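Local coordinates for putative enoyl-CoA hydratase (PDB 3GKB), which probably adds water to an enoyl-CoA thioester, or carries out a related acyl-CoA conversion, as a crotonase-family enzyme, at the interface of chains A and B. Residues are numbered along the deposited sequence; one frame, centred on the assembly and turned at random. Chains: chain A/B, Putative enoyl-CoA hydratase.

All three contacts draw on helix 165-174 of chain B, from different sides of it; contact 2 adds the 145-150 segment and contact 3 adds B:Tyr186. Contacts 1 and 2, centres about 9 Å apart, overlap at the end of helix 216-223 of chain A and share A:Lys221, A:Leu224 and B:Leu169. Contact 3 meets the 184-191 region of chain A, about 12 Å from contact 1 and about 16 Å from contact 2. Contacts 1 and 3 are polar, contact 2 apolar. The deposited assembly holds three copies, in keeping with the trimeric unit common among crotonases, and the A-B pairing is not an exact two-fold.

Contact 1: the interface of chains A and B. Residues chain A 103, 128-129, 221, 224-226; chain B 165-166, 169.
Charge pairing centres on B:Arg165, whose guanidinium reaches A:Asp129 with NH2 3.2 Å from the carboxylate oxygen OD1. The two planes are 65° apart and OD1 is met from above the carboxylate plane, so this is a salt bridge with a hydrogen bond but not a flat, two-pronged one. The other carboxylate oxygen, OD2, takes A:Lys221 NZ at 2.8 Å on its syn lone pair. Two positive groups share one carboxylate, which would probably favour its charged form.

Further hydrogen bonds go to the backbone. With CG anti to its own backbone N (chi1 175°) and an extended chain, B:Arg165 carries NE to 3.1 Å from the carbonyl O of A:Leu224, which lies at the edge of the guanidinium. B:Asn166 ND2 donates to the carbonyl O of A:Asp129 at 2.9 Å, nearly straight at 160°, with the acceptor in its amide plane.

Water extends this grip: water 1 links B:Arg165 NH1 to A:Asp129 OD1, and water 2 joins NH2, at 2.7 Å, to A:Leu224 O.

B:Leu169 makes the apolar contact. Within chain B its CD1 covers a face of the B:Arg165 guanidinium, 3.5 Å above the plane; across the interface it lies 4.1 Å from A:Asp129 CG. Its CD2 meets A:Leu224 CD1 at 3.8 Å as the leucines run oppositely past one another.

The site joins the start of helix 165-174 to two loops of the next subunit and probably contributes to assembly of the deposited trimer.

Contact 2: the interface of chains A and B. Residues chain A 108, 216-217, 220-221, 224; chain B 145, 150, 169, 172-173.
Helix 165-174 of chain B packs against helix 216-223 of chain A in an apolar helix-to-helix contact, and no nitrogen or oxygen of one side lies within bonding distance of the other. B:Leu173 supplies both its methyl branches. CD1 meets the CG2 branch of A:Val108 at 3.5 Å, the two side chains sliding past each other in opposite directions. CD2 turns to the helix, lying 3.7 Å from A:Ala220 CB and 4.1 Å from A:Ile217 CA. Its CG lies anti to the carbonyl carbon (chi1 -70°), a setting from which the fork reaches strand and helix together. An alanine here would probably deprive A:Val108 CG2 and A:Ala220 CB of these leucine methyls and open a gap there.

Around this fork, A:Val216 CG1, anti to its backbone N, touches B:Ala145 CB at 3.7 Å. B:Ile150 brings its CG2 methyl to the helix backbone, 3.8 Å from A:Ala220 N. The small A:Ala220 is thus met by B:Leu173 at its CB and by B:Ile150 at its backbone N, and B:Leu169 continues the apolar line towards A:Leu224.

In the fold, helix 216-223 of chain A packs against a surface formed by helix 165-174 and the 144-150 segment of chain B, while A:Val108 begins strand 108-113.

Contact 3: the interface of chains A and B. Residues chain A 184, 187, 189-191; chain B 167, 170, 186.
B:Tyr186 and A:Arg191 cross at about a right angle, ring and guanidinium planes 74° apart, so that the phenol OH arrives at the guanidinium edge. There A:Arg191 NE donates to it at 2.8 Å, nearly straight at 162°. The arginine chain bends at its second and third torsions, curling its head towards chain B. Its NH2 forms a salt bridge with B:Glu170 OE2 at 2.9 Å; their planes are 22° apart, and OE2 is met on its syn side.

The other carboxylate oxygen, OE1, accepts from two donors: B:Tyr186 OH at 2.7 Å on the syn side, and A:Asn190 ND2 at 3.0 Å from above the carboxylate plane. B:Glu170 thereby fixes the phenol while gripping chain A.

B:Arg167 extends past A:Asn190 in the opposite direction, with guanidinium and amide planes nearly perpendicular. Within chain B its guanidinium lies over a face of the B:Tyr186 ring, offset toward the rim. NH2 spans two backbone carbonyls, A:Ala184 O at 2.8 Å and A:Asn190 O at 2.9 Å, the latter in the guanidinium plane.

This polar network joins helices 165-174 and 180-186 of one subunit to the end of helix 180-186 and the 187-191 segment of its neighbour, and is likely to help fix how the subunits sit together.

Contact 1: the interface of chains A and B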
# COMPACT_ATOMS: atom_id res chain seq x y z
N ARG A 103 -6.25 -15.03 11.52
CA ARG A 103 -6.23 -13.56 11.67
C ARG A 103 -6.44 -13.05 13.09
O ARG A 103 -5.95 -11.96 13.44
CB ARG A 103 -7.31 -12.87 10.82
CG ARG A 103 -7.08 -12.78 9.38
CD ARG A 103 -7.61 -11.37 8.89
NE ARG A 103 -9.05 -11.21 9.12
CZ ARG A 103 -9.67 -10.10 9.55
NH1 ARG A 103 -11.00 -10.11 9.71
NH2 ARG A 103 -9.00 -9.00 9.83
N ALA A 128 -2.02 -14.70 7.86
CA ALA A 128 -1.07 -14.65 8.98
C ALA A 128 -0.60 -13.22 9.19
O ALA A 128 -0.64 -12.40 8.28
CB ALA A 128 0.11 -15.57 8.74
N ASP A 129 -0.14 -12.92 10.41
CA ASP A 129 0.39 -11.58 10.69
C ASP A 129 1.52 -11.21 9.72
O ASP A 129 1.59 -10.08 9.24
CB ASP A 129 0.90 -11.44 12.11
CG ASP A 129 -0.17 -11.59 13.17
OD1 ASP A 129 -1.34 -11.30 12.93
OD2 ASP A 129 0.18 -12.07 14.27
N LYS A 221 -0.87 -5.68 19.32
CA LYS A 221 -2.12 -6.14 18.69
C LYS A 221 -3.35 -5.33 19.09
O LYS A 221 -4.30 -5.17 18.30
CB LYS A 221 -2.34 -7.65 18.97
CG LYS A 221 -1.31 -8.51 18.24
CD LYS A 221 -1.89 -9.85 17.83
CE LYS A 221 -0.98 -10.60 16.90
NZ LYS A 221 -1.64 -11.79 16.32
N LEU A 224 -2.92 -2.20 16.93
CA LEU A 224 -3.10 -2.58 15.54
C LEU A 224 -4.12 -3.73 15.42
O LEU A 224 -3.78 -4.85 15.07
CB LEU A 224 -1.77 -3.00 14.94
CG LEU A 224 -0.72 -1.90 14.80
CD1 LEU A 224 0.69 -2.46 14.64
CD2 LEU A 224 -1.05 -0.97 13.63
N PRO A 225 -5.39 -3.45 15.75
CA PRO A 225 -6.38 -4.52 15.75
C PRO A 225 -6.64 -5.06 14.34
O PRO A 225 -6.46 -4.36 13.33
CB PRO A 225 -7.63 -3.83 16.30
CG PRO A 225 -7.44 -2.42 16.00
CD PRO A 225 -6.00 -2.18 16.18
N ALA A 226 -7.05 -6.31 14.30
CA ALA A 226 -7.44 -6.94 13.05
C ALA A 226 -8.41 -6.05 12.26
O ALA A 226 -9.36 -5.48 12.82
CB ALA A 226 -8.07 -8.34 13.35
N ARG B 165 -1.36 -3.04 8.09
CA ARG B 165 -1.24 -3.71 9.39
C ARG B 165 -0.15 -4.80 9.45
O ARG B 165 0.57 -4.89 10.45
CB ARG B 165 -2.57 -4.30 9.82
CG ARG B 165 -2.49 -5.12 11.14
CD ARG B 165 -3.85 -5.60 11.60
NE ARG B 165 -3.71 -6.65 12.60
CZ ARG B 165 -3.37 -7.91 12.32
NH1 ARG B 165 -3.15 -8.29 11.06
NH2 ARG B 165 -3.25 -8.80 13.30
N ASN B 166 -0.06 -5.65 8.41
CA ASN B 166 0.85 -6.78 8.44
C ASN B 166 2.30 -6.34 8.58
O ASN B 166 3.04 -6.86 9.41
CB ASN B 166 0.69 -7.64 7.19
CG ASN B 166 -0.68 -8.27 7.09
OD1 ASN B 166 -1.51 -7.83 6.31
ND2 ASN B 166 -0.93 -9.31 7.90
N LEU B 169 2.96 -4.50 12.04
CA LEU B 169 3.25 -5.43 13.15
C LEU B 169 4.66 -5.97 13.02
O LEU B 169 5.38 -6.12 14.01
CB LEU B 169 2.27 -6.61 13.13
CG LEU B 169 0.90 -6.35 13.74
CD1 LEU B 169 0.03 -7.55 13.37
CD2 LEU B 169 0.98 -6.15 15.30
O HOH W 1 -3.09 -11.24 10.56
O HOH W 2 -3.67 -7.60 15.67

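Contact 2: the interface of chains A and B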
# COMPACT_ATOMS: atom_id res chain seq x y z
N VAL A 108 1.73 -13.92 17.69
CA VAL A 108 2.18 -13.53 16.35
C VAL A 108 2.25 -14.77 15.46
O VAL A 108 2.86 -15.75 15.82
CB VAL A 108 3.55 -12.85 16.39
CG1 VAL A 108 4.00 -12.48 14.96
CG2 VAL A 108 3.45 -11.62 17.28
N VAL A 216 4.09 -6.99 25.58
CA VAL A 216 4.41 -6.18 24.38
C VAL A 216 3.63 -6.64 23.16
O VAL A 216 3.05 -5.81 22.41
CB VAL A 216 5.93 -6.15 24.10
CG1 VAL A 216 6.22 -5.44 22.79
CG2 VAL A 216 6.69 -5.40 25.25
N ILE A 217 3.60 -7.95 22.93
CA ILE A 217 2.83 -8.47 21.78
C ILE A 217 1.37 -8.06 21.94
O ILE A 217 0.76 -7.53 21.00
CB ILE A 217 2.94 -9.98 21.64
CG1 ILE A 217 4.36 -10.36 21.24
CG2 ILE A 217 1.89 -10.50 20.62
CD1 ILE A 217 4.67 -11.84 21.37
N ALA A 220 0.92 -4.32 21.14
CA ALA A 220 0.98 -4.11 19.70
C ALA A 220 -0.34 -4.51 19.00
O ALA A 220 -0.87 -3.76 18.16
CB ALA A 220 2.17 -4.90 19.11
N LYS A 221 -0.87 -5.68 19.32
CA LYS A 221 -2.12 -6.14 18.69
C LYS A 221 -3.35 -5.33 19.09
O LYS A 221 -4.30 -5.17 18.30
CB LYS A 221 -2.34 -7.65 18.97
CG LYS A 221 -1.31 -8.51 18.24
CD LYS A 221 -1.89 -9.85 17.83
CE LYS A 221 -0.98 -10.60 16.90
NZ LYS A 221 -1.64 -11.79 16.32
N LEU A 224 -2.92 -2.20 16.93
CA LEU A 224 -3.10 -2.58 15.54
C LEU A 224 -4.12 -3.73 15.42
O LEU A 224 -3.78 -4.85 15.07
CB LEU A 224 -1.77 -3.00 14.94
CG LEU A 224 -0.72 -1.90 14.80
CD1 LEU A 224 0.69 -2.46 14.64
CD2 LEU A 224 -1.05 -0.97 13.63
N ALA B 145 9.55 -1.73 21.31
CA ALA B 145 9.30 -3.09 21.79
C ALA B 145 10.47 -3.64 22.60
O ALA B 145 10.26 -4.38 23.57
CB ALA B 145 8.93 -4.05 20.61
N ILE B 150 5.54 -0.01 23.45
CA ILE B 150 5.25 0.06 22.03
C ILE B 150 5.39 1.53 21.62
O ILE B 150 5.52 2.40 22.47
CB ILE B 150 3.85 -0.52 21.66
CG1 ILE B 150 2.70 0.17 22.45
CG2 ILE B 150 3.79 -2.03 21.91
CD1 ILE B 150 1.40 0.24 21.69
N LEU B 169 2.96 -4.50 12.04
CA LEU B 169 3.25 -5.43 13.15
C LEU B 169 4.66 -5.97 13.02
O LEU B 169 5.38 -6.12 14.01
CB LEU B 169 2.27 -6.61 13.13
CG LEU B 169 0.90 -6.35 13.74
CD1 LEU B 169 0.03 -7.55 13.37
CD2 LEU B 169 0.98 -6.15 15.30
N VAL B 172 7.04 -3.08 14.14
CA VAL B 172 6.96 -2.85 15.58
C VAL B 172 7.53 -4.01 16.42
O VAL B 172 8.29 -3.78 17.37
CB VAL B 172 5.51 -2.52 15.96
CG1 VAL B 172 5.30 -2.57 17.47
CG2 VAL B 172 5.13 -1.10 15.36
N LEU B 173 7.22 -5.25 16.03
CA LEU B 173 7.57 -6.40 16.87
C LEU B 173 8.96 -6.94 16.55
O LEU B 173 9.65 -7.38 17.45
CB LEU B 173 6.47 -7.46 16.79
CG LEU B 173 5.16 -7.08 17.49
CD1 LEU B 173 4.10 -8.15 17.27
CD2 LEU B 173 5.32 -6.83 19.02

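Contact 3: the interface of chains A and B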
# COMPACT_ATOMS: atom_id res chain seq x y z
N ALA A 184 5.73 -9.86 -2.94
CA ALA A 184 6.27 -8.93 -1.94
C ALA A 184 6.12 -7.49 -2.40
O ALA A 184 5.69 -6.63 -1.62
CB ALA A 184 7.73 -9.24 -1.62
N GLY A 187 2.71 -6.33 -1.84
CA GLY A 187 2.33 -6.35 -0.44
C GLY A 187 1.48 -7.55 -0.01
O GLY A 187 1.02 -7.58 1.09
N ILE A 189 2.62 -10.56 0.51
CA ILE A 189 3.47 -11.06 1.59
C ILE A 189 4.39 -9.94 2.09
O ILE A 189 4.49 -8.87 1.47
CB ILE A 189 4.28 -12.28 1.14
CG1 ILE A 189 5.25 -11.89 -0.00
CG2 ILE A 189 3.36 -13.40 0.74
CD1 ILE A 189 6.26 -13.00 -0.43
N ASN A 190 5.06 -10.17 3.21
CA ASN A 190 5.93 -9.18 3.77
C ASN A 190 7.26 -9.00 3.03
O ASN A 190 7.66 -7.87 2.80
CB ASN A 190 6.21 -9.47 5.27
CG ASN A 190 4.96 -9.33 6.13
OD1 ASN A 190 3.99 -10.04 5.92
ND2 ASN A 190 4.98 -8.40 7.09
N ARG A 191 7.93 -10.11 2.71
CA ARG A 191 9.26 -10.07 2.16
C ARG A 191 9.58 -11.37 1.42
O ARG A 191 9.12 -12.47 1.82
CB ARG A 191 10.32 -9.87 3.26
CG ARG A 191 11.60 -9.18 2.78
CD ARG A 191 11.44 -7.70 2.83
NE ARG A 191 11.26 -7.26 4.21
CZ ARG A 191 12.24 -7.08 5.10
NH1 ARG A 191 13.51 -7.22 4.77
NH2 ARG A 191 11.93 -6.72 6.32
N ARG B 167 2.69 -5.40 7.75
CA ARG B 167 4.00 -4.80 7.84
C ARG B 167 4.22 -3.88 9.04
O ARG B 167 5.34 -3.80 9.53
CB ARG B 167 4.37 -4.10 6.52
CG ARG B 167 4.70 -5.12 5.42
CD ARG B 167 4.81 -4.49 4.06
NE ARG B 167 5.52 -5.36 3.12
CZ ARG B 167 5.55 -5.17 1.79
NH1 ARG B 167 4.89 -4.15 1.22
NH2 ARG B 167 6.22 -6.01 1.04
N GLU B 170 5.08 -6.27 11.78
CA GLU B 170 6.44 -6.68 11.54
C GLU B 170 7.41 -5.58 12.02
O GLU B 170 8.36 -5.87 12.75
CB GLU B 170 6.69 -6.98 10.06
CG GLU B 170 8.15 -7.38 9.76
CD GLU B 170 8.49 -7.37 8.26
OE1 GLU B 170 7.61 -7.06 7.42
OE2 GLU B 170 9.65 -7.61 7.94
N TYR B 186 8.21 -0.63 1.31
CA TYR B 186 7.06 -0.75 2.22
C TYR B 186 6.12 0.47 2.16
O TYR B 186 4.94 0.36 2.44
CB TYR B 186 7.53 -0.95 3.67
CG TYR B 186 7.91 -2.39 4.06
CD1 TYR B 186 8.32 -3.34 3.12
CD2 TYR B 186 7.85 -2.78 5.38
CE1 TYR B 186 8.64 -4.61 3.51
CE2 TYR B 186 8.17 -4.04 5.77
CZ TYR B 186 8.56 -4.97 4.82
OH TYR B 186 8.86 -6.26 5.21